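Protein PTHB1 (Homo sapiens, PDB 4YD8) forms part of the BBSome, a coat complex thought to sort specific membrane proteins to primary cilia and required for ciliogenesis. Local coordinates at residues 313-318 and 327-332. Residues are numbered along the deposited sequence; the frame is centred on the assembly and turned at random.
Sequences NNMLHI and ATQLPH
The His317 ring meets Ala327 at its edge: CB lies near the ring plane, 3.5 Å from CD2, and a methyl is small enough to sit there. Asn314 OD1 approaches the backbone of His332, 3.4 Å from its C, while the imidazole of His332 stacks on His357. Asn314 has a positive phi (68°), which asparagine tolerates better than most residues, and Asn313 OD1 accepts from Met315 N, 3.3 Å away and above the amide plane, in an Asx turn. Leu316 lies on the face opposite His317 and Ala327, and Leu330, just past the strand end, reaches its CB with CG (3.9 Å; chi1 -52°, beside the backbone N), CD1 and CD2; the side chains cross obliquely, in an apolar patch that continues to Leu308. An alanine in place of Leu330 would probably open a gap beside Leu316 CB and CD2. The backbones are joined by Leu316 N to Thr328 O (2.8 Å), Thr328 N to Leu316 O (3.0 Å) and Leu330 N to Asn314 O (2.7 Å). This is the antiparallel hairpin of strands 315-320 and 323-329, the outer half of a four-stranded blade in the seven-bladed beta-propeller, flanked by the N-terminal strand 8-17.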
loop_
_atom_site.group_PDB
_atom_site.type_symbol
_atom_site.label_atom_id
_atom_site.label_comp_id
_atom_site.label_asym_id
_atom_site.label_seq_id
_atom_site.Cartn_x
_atom_site.Cartn_y
_atom_site.Cartn_z
ATOM N N ASN A 313 -1.913 9.408 18.087
ATOM C CA ASN A 313 -2.746 10.375 18.798
ATOM C C ASN A 313 -3.915 10.876 17.946
ATOM O O ASN A 313 -4.435 11.970 18.172
ATOM C CB ASN A 313 -1.898 11.552 19.267
ATOM C CG ASN A 313 -1.227 12.276 18.122
ATOM O OD1 ASN A 313 -1.357 11.886 16.955
ATOM N ND2 ASN A 313 -0.503 13.345 18.446
ATOM N N ASN A 314 -4.291 10.076 16.953
ATOM C CA ASN A 314 -5.416 10.362 16.052
ATOM C C ASN A 314 -5.204 11.546 15.102
ATOM O O ASN A 314 -6.127 11.958 14.407
ATOM C CB ASN A 314 -6.699 10.594 16.861
ATOM C CG ASN A 314 -7.039 9.419 17.757
ATOM O OD1 ASN A 314 -7.611 8.434 17.305
ATOM N ND2 ASN A 314 -6.685 9.519 19.032
HETATM N N MSE A 315 -3.996 12.089 15.060
HETATM C CA MSE A 315 -3.704 13.209 14.172
HETATM C C MSE A 315 -3.207 12.716 12.820
HETATM O O MSE A 315 -2.490 11.715 12.734
HETATM C CB MSE A 315 -2.667 14.142 14.798
HETATM C CG MSE A 315 -3.104 14.787 16.102
HETATM SE SE MSE A 315 -4.694 15.898 15.910
HETATM C CE MSE A 315 -4.059 17.140 14.555
ATOM N N LEU A 316 -3.602 13.417 11.766
ATOM C CA LEU A 316 -3.101 13.131 10.437
ATOM C C LEU A 316 -2.386 14.386 9.932
ATOM O O LEU A 316 -2.981 15.464 9.904
ATOM C CB LEU A 316 -4.246 12.725 9.510
ATOM C CG LEU A 316 -3.892 12.349 8.072
ATOM C CD1 LEU A 316 -3.014 11.085 8.042
ATOM C CD2 LEU A 316 -5.168 12.142 7.251
ATOM N N HIS A 317 -1.120 14.246 9.541
ATOM C CA HIS A 317 -0.290 15.386 9.148
ATOM C C HIS A 317 0.107 15.325 7.688
ATOM O O HIS A 317 0.280 14.247 7.145
ATOM C CB HIS A 317 0.986 15.452 9.988
ATOM C CG HIS A 317 0.738 15.684 11.442
ATOM N ND1 HIS A 317 1.118 14.781 12.412
ATOM C CD2 HIS A 317 0.138 16.705 12.093
ATOM C CE1 HIS A 317 0.772 15.243 13.598
ATOM N NE2 HIS A 317 0.175 16.411 13.433
ATOM N N ILE A 318 0.251 16.487 7.065
ATOM C CA ILE A 318 0.841 16.567 5.737
ATOM C C ILE A 318 2.095 17.405 5.784
ATOM O O ILE A 318 2.053 18.542 6.218
ATOM C CB ILE A 318 -0.105 17.191 4.704
ATOM C CG1 ILE A 318 -1.231 16.230 4.368
ATOM C CG2 ILE A 318 0.659 17.512 3.426
ATOM C CD1 ILE A 318 -2.269 16.847 3.404
ATOM N N ALA A 327 -2.857 19.792 9.258
ATOM C CA ALA A 327 -3.115 18.792 10.282
ATOM C C ALA A 327 -4.601 18.652 10.564
ATOM O O ALA A 327 -5.313 19.653 10.657
ATOM C CB ALA A 327 -2.366 19.155 11.580
ATOM N N THR A 328 -5.057 17.413 10.709
ATOM C CA THR A 328 -6.441 17.123 11.044
ATOM C C THR A 328 -6.548 16.047 12.117
ATOM O O THR A 328 -5.718 15.137 12.162
ATOM C CB THR A 328 -7.198 16.672 9.797
ATOM O OG1 THR A 328 -7.105 17.701 8.815
ATOM C CG2 THR A 328 -8.649 16.414 10.098
ATOM N N GLN A 329 -7.581 16.144 12.945
ATOM C CA GLN A 329 -7.881 15.109 13.910
ATOM C C GLN A 329 -8.777 14.093 13.237
ATOM O O GLN A 329 -9.755 14.456 12.585
ATOM C CB GLN A 329 -8.559 15.688 15.153
ATOM C CG GLN A 329 -8.737 14.686 16.291
ATOM C CD GLN A 329 -9.287 15.331 17.556
ATOM O OE1 GLN A 329 -9.673 16.502 17.553
ATOM N NE2 GLN A 329 -9.320 14.569 18.647
ATOM N N LEU A 330 -8.421 12.821 13.376
ATOM C CA LEU A 330 -9.259 11.732 12.907
ATOM C C LEU A 330 -10.003 11.143 14.100
ATOM O O LEU A 330 -9.515 11.219 15.226
ATOM C CB LEU A 330 -8.419 10.652 12.219
ATOM C CG LEU A 330 -7.461 11.089 11.111
ATOM C CD1 LEU A 330 -6.759 9.868 10.514
ATOM C CD2 LEU A 330 -8.182 11.879 10.034
ATOM N N PRO A 331 -11.181 10.549 13.855
ATOM C CA PRO A 331 -11.937 9.877 14.920
ATOM C C PRO A 331 -11.258 8.596 15.398
ATOM O O PRO A 331 -11.540 8.114 16.496
ATOM C CB PRO A 331 -13.284 9.571 14.257
ATOM C CG PRO A 331 -13.012 9.565 12.803
ATOM C CD PRO A 331 -11.920 10.569 12.582
ATOM N N HIS A 332 -10.355 8.056 14.586
ATOM C CA HIS A 332 -9.708 6.790 14.912
ATOM C C HIS A 332 -8.264 6.771 14.429
ATOM O O HIS A 332 -7.918 7.458 13.473
ATOM C CB HIS A 332 -10.487 5.623 14.292
ATOM C CG HIS A 332 -11.927 5.577 14.707
ATOM N ND1 HIS A 332 -12.334 5.079 15.924
ATOM C CD2 HIS A 332 -13.051 5.987 14.070
ATOM C CE1 HIS A 332 -13.650 5.178 16.021
ATOM N NE2 HIS A 332 -14.107 5.726 14.910
#